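Local coordinates for Agap007691-pb (Anopheles gambiae, PDB 5C98), which is of unknown function but belongs to the serpins, a family whose typical members inhibit serine proteases by conformational change, at residues E27-C32 / T292-L296; C37-V41 / V283-T287; A40-Y44 / G364-Q368. One frame throughout, in Å; residues are numbered along the deposited sequence.

From the N terminus, helix 15-32 supplies the first half of contact 1, and the strand that follows it, 39-41, supplies the first half of both contacts 2 and 3, which share A40 and V41. Contact 2 closes its loop first, on the end of strand 270-287. Contact 1 closes shortly afterwards on helix 289-295, so its loop encloses that of contact 2. Contact 3 closes last, on strand 366-372, and therefore crosses contact 1. Together the three tie three helices, the short strand 39-41 and strands from different parts of the serpin fold into one interior. Y28, which bears on 292-296, also packs on V41 and P43, joining contact 1 to the other two.

Contact 1. Residues E27-C32 / T292-L296; sequences EYFKAC and TLGKL
C32 and T292 mark the closest approach of the two backbones, their CA atoms 6.2 Å apart, where the last turn of helix 15-32 meets the short helix 289-295. From there the facing turns are joined by Y28 and A31 on one side and T292, K295 and L296 on the other. The T292 methyl sits almost exactly over the centre of the Y28 ring, CG2 lying 3.5 Å from the ring centroid and 5° off its normal, a well-formed CH-pi contact. Placing CG2 anti to the backbone N turns the methyl onto the ring and leaves OG1 beside C32 CB. L293 CD2 reaches the edge of the same ring at 4.2 Å from Y28 CE2, while L296 divides its branches: CD1 meets Y28 CD2 at 3.9 Å and CD2 packs on A31 CB. In the serpin fold this joins the long N-terminal helix to the short helix after strand 270-287; Y28 also touches P43 and V46 of helix 43-51, and L293 and L296 reach back to F24. At the more open border K295, bent at chi3 (67°), brings NZ to A31 O at 2.7 Å, in the carbonyl plane on a lone pair. That oxygen belongs to the closing turn of helix 15-32, where a positive charge is probably welcome. A water hydrogen-bonded to T292 OG1 at 2.8 Å adds a weak bond to A31 O.

Contact 2. Residues C37-V41 / V283-T287; sequences CNCAV and VREKT
N38, A40 and V41 lie across V283, E285 and T287, and the strands 39-41 and 283-287 to which most of these belong cross steeply, at -68° with their axes 6.1 Å apart. They are not neighbours in a sheet. Strand 39-41 bonds instead to strand 366-372, and strand 270-287 to strand 320-328, so the contact is face-to-face packing of layers in the serpin interior.

E285 illustrates how a charged side chain can line such an interface. Its CB rests 4.0 Å from A40 N, and CG passes C39 CA. A bend at chi2 (-67°) then folds the carboxylate back along the loop before the strand. Its flat face comes under the N38 carbonyl, with N38 O 3.4 Å above E285 CD and nearly centred on it. At the tip, OE2 lies near N38 CB and takes a bond from a water 3.1 Å away, which in turn accepts the N38 N-H. The N38 amide itself is held elsewhere, its OD1 bonded to the backbone N of S373 and K374.

On one side of E285, V283 CG1 packs against A40 CB at 3.7 Å. On the other, V41 CG1 meets both branches of T287, its hydroxyl OG1 at 3.6 Å and its methyl CG2. A second water lies between the layers, 2.7 Å from T287 OG1 and close to A40 O and E285 O.

The chemistry is therefore mixed: methyl packing and two waters join 37-41 to 283-287, with no direct hydrogen bond between these two segments, and A40 N is buried with no partner at all, a polar cost that the surrounding packing probably offsets.

Contact 3. Residues A40-Y44 / G364-Q368; sequences AVSPY and GNVLQ
S42 and Y44 make a buried contact, partly polar and partly aromatic, with L367, N365 and Q368, where strand 39-41 ends and helix 43-51 begins alongside strand 366-372. The two segments run roughly against each other, 143° apart, and their CA atoms come closest at S42 and Q368.

The polar centre is the S42 hydroxyl. With OG anti to the backbone N (chi1 175°), it donates to L367 O at 2.7 Å, approaching from a point tilted 20° out of the carbonyl plane. The same oxygen caps H45 N at the start of the helix, so one hydroxyl is gripped as donor and as acceptor, and its rotation is fixed. L367 is half of a classic beta bulge, for it and Q368 both face I358. Beside the bulge, Q368 CA makes a C-H...O contact with V41 O at 3.2 Å, and CG lies along the same carbonyl before the amide continues to Y326 O.

Within the first turn of the helix, the Y44 ring carries the rest. N365 ND2 stands 3.4 Å above one face, offset toward the rim, and the amide plane is nearly perpendicular to the ring, at 88°. The other end of that amide, OD1, is bonded to N21. L367 runs side by side with Y44, its CD2 3.9 Å from Y44 CD2. The Y44 backbone N-H donates to a water 2.9 Å from Y44 N, and that water donates in turn to V366 O.

S42 and Q368 also touch V175 of strand 169-177, and S42 N bonds Q323 of strand 320-328; a helix start lying beneath these two central strands matches the shutter region of serpins.

Contact 1. Residues E27-C32 / T292-L296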
ATOM      1  N   GLU A  27       1.159 -12.317   1.289  1.00 14.57           N
ATOM      2  CA  GLU A  27       2.468 -12.833   0.900  1.00 16.74           C
ATOM      3  C   GLU A  27       3.450 -11.702   0.643  1.00 15.44           C
ATOM      4  O   GLU A  27       4.608 -11.754   1.067  1.00 15.79           O
ATOM      5  CB  GLU A  27       2.334 -13.674  -0.368  1.00 18.50           C
ATOM      6  CG  GLU A  27       1.683 -15.036  -0.128  1.00 21.43           C
ATOM      7  CD  GLU A  27       1.306 -15.746  -1.406  1.00 39.36           C
ATOM      8  OE1 GLU A  27       1.136 -15.074  -2.453  1.00 38.33           O
ATOM      9  OE2 GLU A  27       1.159 -16.988  -1.355  1.00 43.13           O
ATOM     10  N   TYR A  28       3.005 -10.667  -0.061  1.00 14.29           N
ATOM     11  CA  TYR A  28       3.865  -9.527  -0.338  1.00 13.31           C
ATOM     12  C   TYR A  28       4.297  -8.848   0.956  1.00 15.94           C
ATOM     13  O   TYR A  28       5.467  -8.490   1.127  1.00 14.80           O
ATOM     14  CB  TYR A  28       3.074  -8.559  -1.206  1.00 15.17           C
ATOM     15  CG  TYR A  28       3.826  -7.360  -1.744  1.00 16.40           C
ATOM     16  CD1 TYR A  28       4.096  -6.258  -0.955  1.00 15.75           C
ATOM     17  CD2 TYR A  28       4.192  -7.303  -3.079  1.00 14.79           C
ATOM     18  CE1 TYR A  28       4.726  -5.144  -1.474  1.00 15.25           C
ATOM     19  CE2 TYR A  28       4.830  -6.198  -3.594  1.00 15.84           C
ATOM     20  CZ  TYR A  28       5.094  -5.139  -2.805  1.00 14.19           C
ATOM     21  OH  TYR A  28       5.710  -4.001  -3.321  1.00 15.96           O
ATOM     22  N   PHE A  29       3.354  -8.629   1.865  1.00 14.02           N
ATOM     23  CA  PHE A  29       3.711  -7.973   3.119  1.00 14.14           C
ATOM     24  C   PHE A  29       4.725  -8.791   3.909  1.00 15.81           C
ATOM     25  O   PHE A  29       5.662  -8.227   4.474  1.00 15.84           O
ATOM     26  CB  PHE A  29       2.471  -7.668   3.961  1.00 15.08           C
ATOM     27  CG  PHE A  29       2.779  -6.877   5.196  1.00 15.28           C
ATOM     28  CD1 PHE A  29       3.420  -5.658   5.103  1.00 18.10           C
ATOM     29  CD2 PHE A  29       2.487  -7.359   6.446  1.00 16.58           C
ATOM     30  CE1 PHE A  29       3.740  -4.933   6.228  1.00 18.83           C
ATOM     31  CE2 PHE A  29       2.801  -6.596   7.560  1.00 16.62           C
ATOM     32  CZ  PHE A  29       3.424  -5.407   7.425  1.00 17.87           C
ATOM     33  N   LYS A  30       4.562 -10.114   3.955  1.00 14.36           N
ATOM     34  CA  LYS A  30       5.546 -10.949   4.639  1.00 15.20           C
ATOM     35  C   LYS A  30       6.921 -10.796   4.020  1.00 17.03           C
ATOM     36  O   LYS A  30       7.934 -10.901   4.717  1.00 19.17           O
ATOM     37  CB  LYS A  30       5.142 -12.431   4.567  1.00 18.37           C
ATOM     38  CG  LYS A  30       3.976 -12.740   5.423  1.00 23.54           C
ATOM     39  CD  LYS A  30       3.429 -14.142   5.201  1.00 19.91           C
ATOM     40  CE  LYS A  30       1.976 -14.136   5.640  1.00 22.19           C
ATOM     41  NZ  LYS A  30       1.504 -15.501   5.848  1.00 28.93           N
ATOM     42  N   ALA A  31       6.986 -10.587   2.710  1.00 16.20           N
ATOM     43  CA  ALA A  31       8.268 -10.444   2.033  1.00 18.66           C
ATOM     44  C   ALA A  31       8.909  -9.092   2.281  1.00 21.32           C
ATOM     45  O   ALA A  31      10.131  -8.977   2.145  1.00 26.04           O
ATOM     46  CB  ALA A  31       8.082 -10.628   0.522  1.00 20.46           C
ATOM     47  N   CYS A  32       8.142  -8.054   2.619  1.00 18.39           N
ATOM     48  CA  CYS A  32       8.771  -6.765   2.891  1.00 20.46           C
ATOM     49  C   CYS A  32       8.784  -6.356   4.360  1.00 20.60           C
ATOM     50  O   CYS A  32       9.534  -5.438   4.713  1.00 21.35           O
ATOM     51  CB  CYS A  32       8.216  -5.655   1.989  1.00 27.86           C
ATOM     52  SG  CYS A  32       6.504  -5.324   2.151  1.00 27.62           S
ATOM     53  N   THR A 292      10.663  -6.375  -3.795  1.00 17.45           N
ATOM     54  CA  THR A 292       9.731  -7.316  -3.167  1.00 17.78           C
ATOM     55  C   THR A 292       9.194  -8.326  -4.173  1.00 18.54           C
ATOM     56  O   THR A 292       9.123  -9.522  -3.876  1.00 20.23           O
ATOM     57  CB  THR A 292       8.601  -6.550  -2.491  1.00 19.30           C
ATOM     58  OG1 THR A 292       9.178  -5.606  -1.566  1.00 21.53           O
ATOM     59  CG2 THR A 292       7.670  -7.518  -1.717  1.00 19.17           C
ATOM     60  N   LEU A 293       8.810  -7.877  -5.364  1.00 18.28           N
ATOM     61  CA  LEU A 293       8.360  -8.816  -6.385  1.00 17.99           C
ATOM     62  C   LEU A 293       9.471  -9.782  -6.772  1.00 21.94           C
ATOM     63  O   LEU A 293       9.214 -10.963  -7.034  1.00 21.66           O
ATOM     64  CB  LEU A 293       7.843  -8.047  -7.605  1.00 18.70           C
ATOM     65  CG  LEU A 293       6.526  -7.305  -7.390  1.00 18.22           C
ATOM     66  CD1 LEU A 293       6.271  -6.384  -8.559  1.00 19.85           C
ATOM     67  CD2 LEU A 293       5.352  -8.263  -7.211  1.00 21.11           C
ATOM     68  N   GLY A 294      10.714  -9.306  -6.803  1.00 21.15           N
ATOM     69  CA  GLY A 294      11.834 -10.204  -7.042  1.00 23.90           C
ATOM     70  C   GLY A 294      11.913 -11.305  -6.001  1.00 25.50           C
ATOM     71  O   GLY A 294      12.080 -12.482  -6.336  1.00 26.77           O
ATOM     72  N   LYS A 295      11.756 -10.938  -4.721  1.00 22.47           N
ATOM     73  CA  LYS A 295      11.768 -11.911  -3.626  1.00 22.82           C
ATOM     74  C   LYS A 295      10.647 -12.943  -3.757  1.00 23.97           C
ATOM     75  O   LYS A 295      10.797 -14.091  -3.316  1.00 26.09           O
ATOM     76  CB  LYS A 295      11.597 -11.197  -2.280  1.00 24.14           C
ATOM     77  CG  LYS A 295      12.804 -10.461  -1.733  1.00 30.47           C
ATOM     78  CD  LYS A 295      12.559  -9.968  -0.288  1.00 34.76           C
ATOM     79  CE  LYS A 295      12.421 -11.117   0.714  1.00 47.06           C
ATOM     80  NZ  LYS A 295      12.294 -10.648   2.137  1.00 48.80           N
ATOM     81  N   LEU A 296       9.504 -12.544  -4.297  1.00 21.72           N
ATOM     82  CA  LEU A 296       8.370 -13.439  -4.488  1.00 22.89           C
ATOM     83  C   LEU A 296       8.495 -14.316  -5.730  1.00 26.35           C
ATOM     84  O   LEU A 296       7.628 -15.171  -5.941  1.00 27.07           O
ATOM     85  CB  LEU A 296       7.091 -12.630  -4.611  1.00 20.66           C
ATOM     86  CG  LEU A 296       6.647 -11.808  -3.388  1.00 19.71           C
ATOM     87  CD1 LEU A 296       5.456 -10.952  -3.689  1.00 21.83           C
ATOM     88  CD2 LEU A 296       6.344 -12.731  -2.219  1.00 22.78           C
TER
HETATM   89  O   HOH W   1      11.204  -6.553   0.135  1.00 30.08           O

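Contact 2. Residues C37-V41 / V283-T287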
ATOM      1  N   CYS A  37      11.219  -1.661  11.481  1.00 21.98           N
ATOM      2  CA  CYS A  37      10.764  -0.502  10.724  1.00 24.49           C
ATOM      3  C   CYS A  37       9.248  -0.423  10.713  1.00 24.52           C
ATOM      4  O   CYS A  37       8.552  -1.421  10.921  1.00 21.75           O
ATOM      5  CB  CYS A  37      11.171  -0.622   9.250  1.00 25.55           C
ATOM      6  SG  CYS A  37      12.944  -0.861   9.020  1.00 38.82           S
ATOM      7  N   ASN A  38       8.735   0.770  10.430  1.00 18.73           N
ATOM      8  CA  ASN A  38       7.324   0.946  10.133  1.00 16.79           C
ATOM      9  C   ASN A  38       7.137   0.738   8.641  1.00 19.41           C
ATOM     10  O   ASN A  38       8.070   0.911   7.854  1.00 24.64           O
ATOM     11  CB  ASN A  38       6.816   2.321  10.568  1.00 19.35           C
ATOM     12  CG  ASN A  38       6.905   2.511  12.048  1.00 19.40           C
ATOM     13  OD1 ASN A  38       6.980   1.544  12.784  1.00 18.03           O
ATOM     14  ND2 ASN A  38       6.926   3.772  12.504  1.00 21.28           N
ATOM     15  N   CYS A  39       5.956   0.302   8.252  1.00 17.56           N
ATOM     16  CA  CYS A  39       5.706  -0.032   6.858  1.00 19.14           C
ATOM     17  C   CYS A  39       4.252   0.245   6.545  1.00 17.75           C
ATOM     18  O   CYS A  39       3.385   0.064   7.398  1.00 16.59           O
ATOM     19  CB  CYS A  39       6.037  -1.515   6.612  1.00 19.13           C
ATOM     20  SG  CYS A  39       5.747  -2.060   4.920  1.00 28.52           S
ATOM     21  N   ALA A  40       3.999   0.719   5.323  1.00 16.63           N
ATOM     22  CA  ALA A  40       2.688   0.692   4.707  1.00 15.98           C
ATOM     23  C   ALA A  40       2.930   0.414   3.232  1.00 15.03           C
ATOM     24  O   ALA A  40       3.759   1.087   2.600  1.00 15.13           O
ATOM     25  CB  ALA A  40       1.953   2.018   4.908  1.00 20.38           C
ATOM     26  N   VAL A  41       2.230  -0.577   2.698  1.00 13.60           N
ATOM     27  CA  VAL A  41       2.296  -0.939   1.288  1.00 13.66           C
ATOM     28  C   VAL A  41       0.888  -1.201   0.763  1.00 13.87           C
ATOM     29  O   VAL A  41      -0.037  -1.511   1.517  1.00 13.64           O
ATOM     30  CB  VAL A  41       3.207  -2.161   1.014  1.00 15.48           C
ATOM     31  CG1 VAL A  41       4.672  -1.793   1.249  1.00 16.23           C
ATOM     32  CG2 VAL A  41       2.808  -3.364   1.882  1.00 14.31           C
ATOM     33  N   VAL A 283       1.989   6.662   9.261  1.00 17.28           N
ATOM     34  CA  VAL A 283       3.033   5.933   8.561  1.00 16.67           C
ATOM     35  C   VAL A 283       3.096   6.537   7.174  1.00 19.22           C
ATOM     36  O   VAL A 283       2.068   6.671   6.510  1.00 20.30           O
ATOM     37  CB  VAL A 283       2.763   4.415   8.500  1.00 16.32           C
ATOM     38  CG1 VAL A 283       3.802   3.686   7.654  1.00 23.69           C
ATOM     39  CG2 VAL A 283       2.782   3.835   9.891  1.00 20.85           C
ATOM     40  N   ARG A 284       4.278   6.965   6.768  1.00 17.99           N
ATOM     41  CA  ARG A 284       4.506   7.453   5.416  1.00 17.84           C
ATOM     42  C   ARG A 284       5.801   6.812   4.963  1.00 18.84           C
ATOM     43  O   ARG A 284       6.873   7.200   5.432  1.00 21.32           O
ATOM     44  CB  ARG A 284       4.612   8.968   5.388  1.00 20.81           C
ATOM     45  CG  ARG A 284       4.709   9.505   3.956  1.00 22.30           C
ATOM     46  CD  ARG A 284       5.088  10.934   3.903  1.00 31.97           C
ATOM     47  NE  ARG A 284       3.977  11.812   4.234  1.00 31.24           N
ATOM     48  CZ  ARG A 284       3.878  12.535   5.346  1.00 37.11           C
ATOM     49  NH1 ARG A 284       4.812  12.472   6.290  1.00 32.13           N
ATOM     50  NH2 ARG A 284       2.826  13.329   5.516  1.00 40.22           N
ATOM     51  N   GLU A 285       5.708   5.827   4.075  1.00 16.55           N
ATOM     52  CA  GLU A 285       6.832   4.937   3.820  1.00 18.42           C
ATOM     53  C   GLU A 285       7.000   4.678   2.335  1.00 16.55           C
ATOM     54  O   GLU A 285       6.040   4.313   1.644  1.00 16.44           O
ATOM     55  CB  GLU A 285       6.667   3.602   4.559  1.00 20.40           C
ATOM     56  CG  GLU A 285       6.792   3.684   6.099  1.00 22.48           C
ATOM     57  CD  GLU A 285       8.168   4.054   6.609  1.00 25.97           C
ATOM     58  OE1 GLU A 285       9.181   3.831   5.905  1.00 30.05           O
ATOM     59  OE2 GLU A 285       8.239   4.595   7.752  1.00 28.87           O
ATOM     60  N   LYS A 286       8.227   4.868   1.864  1.00 17.51           N
ATOM     61  CA  LYS A 286       8.641   4.558   0.508  1.00 18.01           C
ATOM     62  C   LYS A 286       9.179   3.134   0.487  1.00 18.05           C
ATOM     63  O   LYS A 286      10.004   2.767   1.337  1.00 21.00           O
ATOM     64  CB  LYS A 286       9.739   5.531   0.088  1.00 21.95           C
ATOM     65  CG  LYS A 286      10.288   5.319  -1.314  1.00 20.48           C
ATOM     66  CD  LYS A 286      11.239   6.436  -1.735  1.00 26.95           C
ATOM     67  CE  LYS A 286      12.532   6.410  -0.964  1.00 33.16           C
ATOM     68  NZ  LYS A 286      13.258   7.694  -1.139  1.00 36.60           N
ATOM     69  N   THR A 287       8.711   2.334  -0.468  1.00 16.69           N
ATOM     70  CA  THR A 287       9.126   0.952  -0.618  1.00 18.72           C
ATOM     71  C   THR A 287       9.456   0.685  -2.074  1.00 19.37           C
ATOM     72  O   THR A 287       9.206   1.513  -2.954  1.00 18.92           O
ATOM     73  CB  THR A 287       8.039  -0.008  -0.135  1.00 17.31           C
ATOM     74  OG1 THR A 287       6.832   0.208  -0.880  1.00 17.87           O
ATOM     75  CG2 THR A 287       7.764   0.207   1.344  1.00 18.30           C
TER
HETATM   76  O   HOH W   2      10.210   3.137   9.570  1.00 28.51           O
HETATM   77  O   HOH W   3       5.065   1.950   0.293  1.00 16.51           O

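Contact 3. Residues A40-Y44 / G364-Q368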
ATOM      1  N   ALA A  40       3.999   0.719   5.323  1.00 16.63           N
ATOM      2  CA  ALA A  40       2.688   0.692   4.707  1.00 15.98           C
ATOM      3  C   ALA A  40       2.930   0.414   3.232  1.00 15.03           C
ATOM      4  O   ALA A  40       3.759   1.087   2.600  1.00 15.13           O
ATOM      5  CB  ALA A  40       1.953   2.018   4.908  1.00 20.38           C
ATOM      6  N   VAL A  41       2.230  -0.577   2.698  1.00 13.60           N
ATOM      7  CA  VAL A  41       2.296  -0.939   1.288  1.00 13.66           C
ATOM      8  C   VAL A  41       0.888  -1.201   0.763  1.00 13.87           C
ATOM      9  O   VAL A  41      -0.037  -1.511   1.517  1.00 13.64           O
ATOM     10  CB  VAL A  41       3.207  -2.161   1.014  1.00 15.48           C
ATOM     11  CG1 VAL A  41       4.672  -1.793   1.249  1.00 16.23           C
ATOM     12  CG2 VAL A  41       2.808  -3.364   1.882  1.00 14.31           C
ATOM     13  N   SER A  42       0.721  -1.115  -0.558  1.00 12.84           N
ATOM     14  CA  SER A  42      -0.526  -1.489  -1.216  1.00 12.66           C
ATOM     15  C   SER A  42      -0.196  -2.457  -2.332  1.00 13.52           C
ATOM     16  O   SER A  42       0.012  -2.056  -3.481  1.00 12.95           O
ATOM     17  CB  SER A  42      -1.224  -0.252  -1.765  1.00 13.25           C
ATOM     18  OG  SER A  42      -2.365  -0.629  -2.486  1.00 14.80           O
ATOM     19  N   PRO A  43      -0.125  -3.741  -2.020  1.00 11.96           N
ATOM     20  CA  PRO A  43       0.077  -4.735  -3.085  1.00 12.50           C
ATOM     21  C   PRO A  43      -1.002  -4.665  -4.146  1.00 13.69           C
ATOM     22  O   PRO A  43      -0.740  -4.955  -5.317  1.00 13.76           O
ATOM     23  CB  PRO A  43       0.085  -6.057  -2.309  1.00 13.06           C
ATOM     24  CG  PRO A  43       0.601  -5.638  -0.915  1.00 14.18           C
ATOM     25  CD  PRO A  43      -0.076  -4.350  -0.680  1.00 13.14           C
ATOM     26  N   TYR A  44      -2.224  -4.332  -3.759  1.00 13.05           N
ATOM     27  CA  TYR A  44      -3.298  -4.215  -4.735  1.00 12.20           C
ATOM     28  C   TYR A  44      -2.949  -3.174  -5.773  1.00 14.62           C
ATOM     29  O   TYR A  44      -3.156  -3.402  -6.973  1.00 14.42           O
ATOM     30  CB  TYR A  44      -4.602  -3.848  -4.025  1.00 14.80           C
ATOM     31  CG  TYR A  44      -5.876  -3.877  -4.874  1.00 16.72           C
ATOM     32  CD1 TYR A  44      -6.122  -4.923  -5.751  1.00 15.51           C
ATOM     33  CD2 TYR A  44      -6.847  -2.912  -4.713  1.00 17.55           C
ATOM     34  CE1 TYR A  44      -7.300  -4.986  -6.472  1.00 17.78           C
ATOM     35  CE2 TYR A  44      -8.034  -2.966  -5.448  1.00 16.70           C
ATOM     36  CZ  TYR A  44      -8.231  -3.999  -6.304  1.00 17.20           C
ATOM     37  OH  TYR A  44      -9.400  -4.090  -7.025  1.00 19.29           O
ATOM     38  N   GLY A 364     -14.264  -6.892   1.942  1.00 18.27           N
ATOM     39  CA  GLY A 364     -13.088  -7.326   2.661  1.00 17.00           C
ATOM     40  C   GLY A 364     -11.785  -7.217   1.897  1.00 18.76           C
ATOM     41  O   GLY A 364     -10.770  -7.782   2.322  1.00 20.27           O
ATOM     42  N   ASN A 365     -11.770  -6.538   0.760  1.00 18.01           N
ATOM     43  CA  ASN A 365     -10.540  -6.462  -0.008  1.00 18.09           C
ATOM     44  C   ASN A 365      -9.538  -5.585   0.721  1.00 15.37           C
ATOM     45  O   ASN A 365      -9.864  -4.476   1.140  1.00 15.82           O
ATOM     46  CB  ASN A 365     -10.811  -5.877  -1.383  1.00 17.14           C
ATOM     47  CG  ASN A 365      -9.716  -6.176  -2.367  1.00 19.57           C
ATOM     48  OD1 ASN A 365      -9.102  -7.225  -2.321  1.00 20.70           O
ATOM     49  ND2 ASN A 365      -9.448  -5.227  -3.262  1.00 22.01           N
ATOM     50  N   VAL A 366      -8.308  -6.070   0.834  1.00 14.58           N
ATOM     51  CA  VAL A 366      -7.245  -5.350   1.519  1.00 13.93           C
ATOM     52  C   VAL A 366      -6.573  -4.386   0.551  1.00 14.23           C
ATOM     53  O   VAL A 366      -6.037  -4.796  -0.482  1.00 15.45           O
ATOM     54  CB  VAL A 366      -6.219  -6.306   2.130  1.00 13.74           C
ATOM     55  CG1 VAL A 366      -5.078  -5.509   2.790  1.00 15.75           C
ATOM     56  CG2 VAL A 366      -6.896  -7.278   3.122  1.00 16.54           C
ATOM     57  N   LEU A 367      -6.642  -3.097   0.872  1.00 13.53           N
ATOM     58  CA  LEU A 367      -6.142  -2.040   0.015  1.00 13.12           C
ATOM     59  C   LEU A 367      -4.773  -1.521   0.444  1.00 13.74           C
ATOM     60  O   LEU A 367      -4.050  -0.948  -0.380  1.00 14.83           O
ATOM     61  CB  LEU A 367      -7.147  -0.875   0.018  1.00 15.47           C
ATOM     62  CG  LEU A 367      -8.598  -1.279  -0.218  1.00 16.96           C
ATOM     63  CD1 LEU A 367      -9.415  -0.004  -0.286  1.00 18.49           C
ATOM     64  CD2 LEU A 367      -8.834  -2.121  -1.460  1.00 16.85           C
ATOM     65  N   GLN A 368      -4.423  -1.667   1.709  1.00 14.00           N
ATOM     66  CA  GLN A 368      -3.169  -1.169   2.255  1.00 13.71           C
ATOM     67  C   GLN A 368      -2.915  -1.999   3.498  1.00 13.63           C
ATOM     68  O   GLN A 368      -3.858  -2.368   4.197  1.00 13.66           O
ATOM     69  CB  GLN A 368      -3.267   0.314   2.646  1.00 15.13           C
ATOM     70  CG  GLN A 368      -1.949   1.010   2.734  1.00 17.98           C
ATOM     71  CD  GLN A 368      -2.090   2.407   3.344  1.00 14.44           C
ATOM     72  OE1 GLN A 368      -2.442   2.516   4.518  1.00 18.14           O
ATOM     73  NE2 GLN A 368      -1.789   3.437   2.588  1.00 16.48           N
TER
HETATM   74  O   HOH W   4      -3.290  -4.759  -1.052  1.00 14.55           O